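PDB 4EZB: uncharacterized conserved protein, which is of unknown function but may be an oxidoreductase related to NAD(P)-dependent 6-phosphogluconate dehydrogenases. Local coordinates for residues Thr25-Ile30 with Asn47-Ala52; Ile118-Val123 with Gly145-Arg150; Val158-Ala163 with Met179-Val184. All coordinates share one frame; numbering follows the deposited sequence.

Contact 1. Residues Thr25-Ile30 with Asn47-Ala52; sequences TTIAFI and NAARLA
Ile-27 pairs with Leu-51 and Ala-28 with Ala-52 where strands 26-30 and 50-52 run parallel, their axes 4.8 Å apart and inclined by 17°. Three backbone bonds hold them. Ile-27 N donates to Arg-50 O at 3.0 Å, Ile-27 O accepts from Ala-52 N, and Phe-29 N donates to Ala-52 O in a nearly straight bond of 2.9 Å. Ile-27 and Leu-51 run alongside each other on one face, with Leu-51 CD2 4.1 Å from Ile-27 CB. In Ile-27, chi1 of -56° puts CG1 beside the backbone N, and the nearly extended chi2 then carries CD1 to within 3.7 Å of Ala-49 CB, a methyl small enough to let the branched chain lie close. Phe-29 uses its ring in two ways. With chi1 at -64° the ring starts beside its own backbone N, which brings CD1 within 3.3 Å of Ala-52 O, in plane at the ring edge, so one carbonyl meets both the N-H and the ring edge. Its CE1 meets Leu-51 CD2, and Ala-36, Ile-39 and Ala-40 of helix 34-44 pack on the ring. The other face suits smaller or amphipathic residues: the methyls of Ala-28 and Ala-52 share it with Thr-26 and Arg-50, and Ala-28 packs on Ala-88, while Thr-26 OG1 lies 3.5 Å from Arg-50 CB and the polar end of that arginine leads outward. Strand 26-30, helix 34-44 and strand 50-54 thus form the beta-alpha-beta unit that opens a Rossmann-type domain, and Gly-31, Gly-33 and Ala-36 are consistent with its dinucleotide-binding GxGxxA turn.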
loop_
_atom_site.group_PDB
_atom_site.type_symbol
_atom_site.label_atom_id
_atom_site.label_comp_id
_atom_site.label_asym_id
_atom_site.label_seq_id
_atom_site.Cartn_x
_atom_site.Cartn_y
_atom_site.Cartn_z
ATOM N N THR A 25 46.045 -0.075 4.450
ATOM C CA THR A 25 44.646 -0.428 4.710
ATOM C C THR A 25 44.391 -1.839 5.309
ATOM O O THR A 25 44.253 -2.828 4.581
ATOM C CB THR A 25 43.771 -0.152 3.461
ATOM O OG1 THR A 25 42.423 -0.580 3.706
ATOM C CG2 THR A 25 44.346 -0.850 2.205
ATOM N N THR A 26 44.315 -1.915 6.640
ATOM C CA THR A 26 43.989 -3.173 7.329
ATOM C C THR A 26 42.533 -3.244 7.818
ATOM O O THR A 26 42.058 -2.356 8.519
ATOM C CB THR A 26 44.949 -3.454 8.486
ATOM O OG1 THR A 26 46.276 -3.559 7.962
ATOM C CG2 THR A 26 44.574 -4.774 9.202
ATOM N N ILE A 27 41.849 -4.311 7.417
ATOM C CA ILE A 27 40.461 -4.578 7.777
ATOM C C ILE A 27 40.377 -5.784 8.704
ATOM O O ILE A 27 40.970 -6.824 8.403
ATOM C CB ILE A 27 39.618 -4.863 6.519
ATOM C CG1 ILE A 27 39.728 -3.685 5.538
ATOM C CG2 ILE A 27 38.167 -5.152 6.885
ATOM C CD1 ILE A 27 39.417 -4.037 4.096
ATOM N N ALA A 28 39.651 -5.640 9.821
ATOM C CA ALA A 28 39.364 -6.770 10.709
ATOM C C ALA A 28 37.881 -7.066 10.753
ATOM O O ALA A 28 37.094 -6.191 11.045
ATOM C CB ALA A 28 39.890 -6.510 12.118
ATOM N N PHE A 29 37.500 -8.300 10.446
ATOM C CA PHE A 29 36.114 -8.733 10.624
ATOM C C PHE A 29 35.901 -9.122 12.082
ATOM O O PHE A 29 36.798 -9.670 12.727
ATOM C CB PHE A 29 35.791 -9.919 9.729
ATOM C CG PHE A 29 35.876 -9.619 8.255
ATOM C CD1 PHE A 29 37.088 -9.708 7.581
ATOM C CD2 PHE A 29 34.740 -9.272 7.532
ATOM C CE1 PHE A 29 37.168 -9.429 6.215
ATOM C CE2 PHE A 29 34.808 -8.996 6.168
ATOM C CZ PHE A 29 36.027 -9.078 5.509
ATOM N N ILE A 30 34.731 -8.801 12.621
ATOM C CA ILE A 30 34.292 -9.442 13.851
ATOM C C ILE A 30 33.103 -10.292 13.482
ATOM O O ILE A 30 32.073 -9.780 13.051
ATOM C CB ILE A 30 33.976 -8.477 15.005
ATOM C CG1 ILE A 30 35.255 -7.754 15.423
ATOM C CG2 ILE A 30 33.415 -9.288 16.189
ATOM C CD1 ILE A 30 35.091 -6.664 16.462
ATOM N N ASN A 47 44.815 -9.283 -2.432
ATOM C CA ASN A 47 45.520 -8.646 -1.320
ATOM C C ASN A 47 45.227 -7.141 -1.447
ATOM O O ASN A 47 46.135 -6.298 -1.418
ATOM C CB ASN A 47 47.031 -8.972 -1.330
ATOM C CG ASN A 47 47.718 -8.692 0.007
ATOM O OD1 ASN A 47 47.163 -8.933 1.083
ATOM N ND2 ASN A 47 48.944 -8.191 -0.062
ATOM N N ALA A 48 43.935 -6.838 -1.631
ATOM C CA ALA A 48 43.416 -5.470 -1.682
ATOM C C ALA A 48 43.645 -4.792 -0.337
ATOM O O ALA A 48 43.729 -3.560 -0.250
ATOM C CB ALA A 48 41.938 -5.483 -2.023
ATOM N N ALA A 49 43.758 -5.612 0.706
ATOM C CA ALA A 49 44.062 -5.128 2.040
ATOM C C ALA A 49 44.522 -6.290 2.909
ATOM O O ALA A 49 44.103 -7.429 2.687
ATOM C CB ALA A 49 42.830 -4.467 2.643
ATOM N N ARG A 50 45.406 -6.012 3.868
ATOM C CA ARG A 50 45.655 -6.953 4.952
ATOM C C ARG A 50 44.317 -7.258 5.646
ATOM O O ARG A 50 43.703 -6.372 6.247
ATOM C CB ARG A 50 46.653 -6.374 5.961
ATOM C CG ARG A 50 48.086 -6.865 5.802
ATOM C CD ARG A 50 48.831 -6.113 4.707
ATOM N NE ARG A 50 50.208 -6.584 4.541
ATOM C CZ ARG A 50 51.111 -6.011 3.748
ATOM N NH1 ARG A 50 50.797 -4.933 3.037
ATOM N NH2 ARG A 50 52.337 -6.513 3.664
ATOM N N LEU A 51 43.855 -8.501 5.524
ATOM C CA LEU A 51 42.638 -8.949 6.177
ATOM C C LEU A 51 42.958 -9.660 7.484
ATOM O O LEU A 51 44.029 -10.243 7.627
ATOM C CB LEU A 51 41.832 -9.863 5.240
ATOM C CG LEU A 51 41.341 -9.280 3.896
ATOM C CD1 LEU A 51 40.586 -10.296 3.052
ATOM C CD2 LEU A 51 40.458 -8.053 4.111
ATOM N N ALA A 52 42.032 -9.584 8.439
ATOM C CA ALA A 52 42.074 -10.356 9.696
ATOM C C ALA A 52 40.644 -10.625 10.126
ATOM O O ALA A 52 39.711 -9.993 9.619
ATOM C CB ALA A 52 42.830 -9.615 10.792
#

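Contact 2. Residues Ile118-Val123 with Gly145-Arg150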
loop_
_atom_site.group_PDB
_atom_site.type_symbol
_atom_site.label_atom_id
_atom_site.label_comp_id
_atom_site.label_asym_id
_atom_site.label_seq_id
_atom_site.Cartn_x
_atom_site.Cartn_y
_atom_site.Cartn_z
ATOM N N ILE A 118 32.663 -0.215 11.606
ATOM C CA ILE A 118 31.455 -0.164 10.807
ATOM C C ILE A 118 30.545 -1.299 11.243
ATOM O O ILE A 118 30.901 -2.481 11.177
ATOM C CB ILE A 118 31.717 -0.275 9.276
ATOM C CG1 ILE A 118 32.788 0.705 8.800
ATOM C CG2 ILE A 118 30.427 -0.039 8.495
ATOM C CD1 ILE A 118 33.074 0.590 7.310
ATOM N N ASP A 119 29.367 -0.949 11.721
ATOM C CA ASP A 119 28.466 -1.962 12.221
ATOM C C ASP A 119 27.595 -2.399 11.074
ATOM O O ASP A 119 26.798 -1.615 10.594
ATOM C CB ASP A 119 27.606 -1.404 13.345
ATOM C CG ASP A 119 26.787 -2.483 14.021
ATOM O OD1 ASP A 119 27.133 -2.827 15.190
ATOM O OD2 ASP A 119 25.821 -3.001 13.378
ATOM N N LEU A 120 27.732 -3.640 10.631
ATOM C CA LEU A 120 26.919 -4.098 9.499
ATOM C C LEU A 120 25.787 -5.046 9.870
ATOM O O LEU A 120 25.223 -5.713 8.988
ATOM C CB LEU A 120 27.799 -4.776 8.438
ATOM C CG LEU A 120 28.957 -3.940 7.948
ATOM C CD1 LEU A 120 29.929 -4.833 7.181
ATOM C CD2 LEU A 120 28.428 -2.785 7.105
ATOM N N ASN A 121 25.458 -5.129 11.144
ATOM C CA ASN A 121 24.428 -6.033 11.626
ATOM C C ASN A 121 22.976 -5.705 11.288
ATOM O O ASN A 121 22.639 -4.566 11.108
ATOM C CB ASN A 121 24.610 -6.234 13.102
ATOM C CG ASN A 121 25.960 -6.788 13.423
ATOM O OD1 ASN A 121 26.325 -7.833 12.943
ATOM N ND2 ASN A 121 26.725 -6.064 14.181
ATOM N N SER A 122 22.121 -6.717 11.183
ATOM C CA SER A 122 20.715 -6.497 10.793
ATOM C C SER A 122 19.863 -6.026 11.960
ATOM O O SER A 122 18.948 -6.729 12.376
ATOM C CB SER A 122 20.092 -7.767 10.213
ATOM O OG SER A 122 21.086 -8.601 9.663
ATOM N N VAL A 123 20.154 -4.839 12.481
ATOM C CA VAL A 123 19.420 -4.288 13.614
ATOM C C VAL A 123 18.878 -2.897 13.274
ATOM O O VAL A 123 19.279 -2.307 12.272
ATOM C CB VAL A 123 20.275 -4.309 14.910
ATOM C CG1 VAL A 123 20.547 -5.746 15.350
ATOM C CG2 VAL A 123 21.599 -3.552 14.735
ATOM N N GLY A 145 26.438 0.878 9.148
ATOM C CA GLY A 145 26.128 0.329 7.826
ATOM C C GLY A 145 24.881 -0.536 7.791
ATOM O O GLY A 145 24.408 -1.050 8.830
ATOM N N ALA A 146 24.349 -0.719 6.589
ATOM C CA ALA A 146 23.213 -1.599 6.393
ATOM C C ALA A 146 23.367 -2.313 5.065
ATOM O O ALA A 146 23.518 -1.686 4.011
ATOM C CB ALA A 146 21.911 -0.820 6.459
ATOM N N VAL A 147 23.350 -3.633 5.131
ATOM C CA VAL A 147 23.612 -4.475 3.974
ATOM C C VAL A 147 22.297 -4.633 3.238
ATOM O O VAL A 147 21.291 -4.953 3.858
ATOM C CB VAL A 147 24.193 -5.809 4.405
ATOM C CG1 VAL A 147 24.579 -6.653 3.187
ATOM C CG2 VAL A 147 25.394 -5.556 5.324
HETATM N N MSE A 148 22.308 -4.364 1.928
HETATM C CA MSE A 148 21.057 -4.178 1.172
HETATM C C MSE A 148 20.599 -5.390 0.406
HETATM O O MSE A 148 19.508 -5.393 -0.175
HETATM C CB MSE A 148 21.186 -3.030 0.162
HETATM C CG MSE A 148 21.387 -1.675 0.833
HETATM SE SE MSE A 148 19.984 -1.360 2.194
HETATM C CE MSE A 148 18.417 -1.462 0.991
ATOM N N ALA A 149 21.429 -6.418 0.371
ATOM C CA ALA A 149 21.091 -7.655 -0.318
ATOM C C ALA A 149 21.745 -8.805 0.419
ATOM O O ALA A 149 22.622 -8.589 1.255
ATOM C CB ALA A 149 21.589 -7.602 -1.762
ATOM N N ARG A 150 21.346 -10.030 0.095
ATOM C CA ARG A 150 22.070 -11.195 0.582
ATOM C C ARG A 150 23.490 -11.183 0.015
ATOM O O ARG A 150 23.723 -10.718 -1.104
ATOM C CB ARG A 150 21.324 -12.488 0.253
ATOM C CG ARG A 150 20.012 -12.648 1.019
ATOM C CD ARG A 150 19.650 -14.110 1.263
ATOM N NE ARG A 150 19.348 -14.832 0.022
ATOM C CZ ARG A 150 20.193 -15.646 -0.611
ATOM N NH1 ARG A 150 21.416 -15.866 -0.135
ATOM N NH2 ARG A 150 19.810 -16.245 -1.732
#
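Asp-119 and Leu-120 meet Gly-145 and Val-147 in a buried contact at the C-terminal ends of two parallel neighbours of the sheet, strands 116-119 and 141-147, just where the first passes into a loop. A single hydrogen bond joins the segments: Gly-145 N donates to Asp-119 O at 2.9 Å, approaching 30° out of the carbonyl plane. Glycine suits its place because Leu-120 CD2 lies 3.9 Å from Gly-145 CA, on the side from which a side chain would spring. The isobutyl group gets there through a chi1 of -54°, with CG beside the backbone N. Lower down the same side chain, Leu-120 CB touches Val-147 CG2 at 4.0 Å, and that methyl also rests 3.7 Å from Leu-120 O. Around this hydrophobic join the polar groups are tied by the loop and by Lys-128. Asp-119 OD2 accepts from Asn-121 N at 3.1 Å, met from above the carboxylate plane, which makes an Asx turn. Lys-128, on helix 125-136, forms a salt bridge with the same OD2 and hydrogen bonds to Gly-145 O and Asn-121 O; its bond to Gly-145 O probably offsets the repulsion between that oxygen and Asp-119 O, two acceptors 3.0 Å apart. Strand, helix and strand here make a beta-alpha-beta unit whose loops emerge at the C-terminal ends of the parallel strands, where Rossmann-type dehydrogenases usually keep their cofactor.

Contact 3. Residues Val158-Ala163 with Met179-Val184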
loop_
_atom_site.group_PDB
_atom_site.type_symbol
_atom_site.label_atom_id
_atom_site.label_comp_id
_atom_site.label_asym_id
_atom_site.label_seq_id
_atom_site.Cartn_x
_atom_site.Cartn_y
_atom_site.Cartn_z
ATOM N N VAL A 158 28.368 -6.507 -2.665
ATOM C CA VAL A 158 27.065 -6.388 -2.038
ATOM C C VAL A 158 26.831 -4.904 -1.707
ATOM O O VAL A 158 27.758 -4.212 -1.201
ATOM C CB VAL A 158 26.999 -7.312 -0.791
ATOM C CG1 VAL A 158 27.972 -6.869 0.310
ATOM C CG2 VAL A 158 25.582 -7.467 -0.266
ATOM N N PRO A 159 25.634 -4.391 -2.058
ATOM C CA PRO A 159 25.313 -2.991 -1.742
ATOM C C PRO A 159 25.242 -2.780 -0.224
ATOM O O PRO A 159 24.476 -3.464 0.479
ATOM C CB PRO A 159 23.938 -2.773 -2.401
ATOM C CG PRO A 159 23.369 -4.154 -2.608
ATOM C CD PRO A 159 24.560 -5.054 -2.832
ATOM N N ILE A 160 26.084 -1.870 0.268
ATOM C CA ILE A 160 26.052 -1.447 1.675
ATOM C C ILE A 160 25.750 0.050 1.744
ATOM O O ILE A 160 26.342 0.834 1.014
ATOM C CB ILE A 160 27.368 -1.811 2.397
ATOM C CG1 ILE A 160 27.482 -3.334 2.503
ATOM C CG2 ILE A 160 27.423 -1.179 3.787
ATOM C CD1 ILE A 160 28.841 -3.879 2.913
ATOM N N LEU A 161 24.781 0.435 2.580
ATOM C CA LEU A 161 24.591 1.835 2.921
ATOM C C LEU A 161 25.337 2.158 4.221
ATOM O O LEU A 161 25.320 1.356 5.160
ATOM C CB LEU A 161 23.102 2.145 3.054
ATOM C CG LEU A 161 22.226 1.908 1.785
ATOM C CD1 LEU A 161 20.799 2.412 1.979
ATOM C CD2 LEU A 161 22.828 2.526 0.521
ATOM N N VAL A 162 25.978 3.319 4.270
ATOM C CA VAL A 162 26.673 3.797 5.482
ATOM C C VAL A 162 26.255 5.229 5.875
ATOM O O VAL A 162 25.917 6.064 5.019
ATOM C CB VAL A 162 28.213 3.634 5.366
ATOM C CG1 VAL A 162 28.597 2.166 5.486
ATOM C CG2 VAL A 162 28.733 4.174 4.034
ATOM N N ALA A 163 26.243 5.512 7.172
ATOM C CA ALA A 163 25.904 6.839 7.673
ATOM C C ALA A 163 26.796 7.171 8.867
ATOM O O ALA A 163 27.026 6.313 9.720
ATOM C CB ALA A 163 24.450 6.860 8.120
HETATM N N MSE A 179 34.905 -2.453 -3.003
HETATM C CA MSE A 179 33.603 -2.668 -2.331
HETATM C C MSE A 179 32.551 -1.752 -2.880
HETATM O O MSE A 179 32.856 -0.876 -3.690
HETATM C CB MSE A 179 33.729 -2.484 -0.830
HETATM C CG MSE A 179 34.636 -3.580 -0.303
HETATM SE SE MSE A 179 34.363 -3.817 1.634
HETATM C CE MSE A 179 36.179 -3.253 2.140
ATOM N N ASN A 180 31.306 -1.933 -2.437
ATOM C CA ASN A 180 30.170 -1.218 -3.011
ATOM C C ASN A 180 29.323 -0.428 -1.994
ATOM O O ASN A 180 28.138 -0.716 -1.773
ATOM C CB ASN A 180 29.318 -2.206 -3.792
ATOM C CG ASN A 180 28.138 -1.556 -4.481
ATOM O OD1 ASN A 180 28.165 -0.375 -4.837
ATOM N ND2 ASN A 180 27.090 -2.336 -4.684
ATOM N N LEU A 181 29.943 0.584 -1.396
ATOM C CA LEU A 181 29.306 1.369 -0.346
ATOM C C LEU A 181 28.763 2.686 -0.860
ATOM O O LEU A 181 29.405 3.343 -1.677
ATOM C CB LEU A 181 30.332 1.688 0.733
ATOM C CG LEU A 181 30.629 0.706 1.848
ATOM C CD1 LEU A 181 31.395 -0.533 1.378
ATOM C CD2 LEU A 181 31.421 1.457 2.914
ATOM N N GLU A 182 27.589 3.088 -0.387
ATOM C CA GLU A 182 27.200 4.496 -0.526
ATOM C C GLU A 182 26.860 5.210 0.780
ATOM O O GLU A 182 26.144 4.694 1.626
ATOM C CB GLU A 182 26.141 4.731 -1.602
ATOM C CG GLU A 182 24.984 3.770 -1.611
ATOM C CD GLU A 182 23.984 4.133 -2.690
ATOM O OE1 GLU A 182 23.464 5.273 -2.661
ATOM O OE2 GLU A 182 23.729 3.280 -3.569
ATOM N N ALA A 183 27.437 6.386 0.941
ATOM C CA ALA A 183 27.173 7.209 2.106
ATOM C C ALA A 183 25.821 7.872 1.912
ATOM O O ALA A 183 25.569 8.495 0.892
ATOM C CB ALA A 183 28.269 8.250 2.295
ATOM N N VAL A 184 24.923 7.708 2.878
ATOM C CA VAL A 184 23.564 8.205 2.697
ATOM C C VAL A 184 23.218 9.332 3.663
ATOM O O VAL A 184 22.132 9.925 3.575
ATOM C CB VAL A 184 22.529 7.072 2.755
ATOM C CG1 VAL A 184 22.792 6.078 1.639
ATOM C CG2 VAL A 184 22.596 6.358 4.105
HETATM O O HOH W 1 30.361 -3.673 -0.674
#
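Leu-161 of strand 159-163 packs its side chain on Glu-182 and Val-184. Its CB already stands 4.2 Å from Val-184 CG1, and chi1 of -60° places CG beside the backbone N. At the tip the methyls divide the work: CD1 keeps to Val-184 CG1, while CD2 meets that same methyl at 3.7 Å and presses on Glu-182 CG at 3.3 Å, a tight approach. Leucine and glutamate run side by side, so the aliphatic part of Glu-182 serves as a neighbour while its carboxylate makes a long, weak ion pair with Arg-224 of the second subunit. On the opposite face Leu-181 CD2 crosses to Val-162 CG1 at 3.9 Å, and Ala-171 of helix 167-175 packs on that leucine. Four backbone bonds join the parallel strands, from Ile-160 N to Asn-180 O through to Val-184 N to Val-162 O, the latter 2.9 Å. At the opening end a water continues the ladder, donating to Val-158 O and accepting from Asn-180 N, while Asn-180 ND2 bonds to Lys-157 O. Apolar contacts thus occur on both faces, with the one charged side chain of the two segments at the exposed Glu-182, as fits an edge strand of this chain's sheet that lies close to a partner subunit.

From the N terminus, contact 1 closes the first loop through helix 34-44, contact 2 a second through helix 125-136, and contact 3 a third through helix 167-175. The three follow in series, none enclosing or crossing another, yet all belong to one mixed sheet. Contacts 2 and 3 are immediate neighbours: strand 159-163 runs antiparallel to strand 141-147, joined by probable hydrogen bonds such as Ala-146 N to Leu-161 O. Contact 1, separated from contact 2 by strand 90-93, does not touch it but reaches contact 3 by packing of Ile-27 on Met-179. Together they tie the opening Rossmann-type unit to the sheet's last strand.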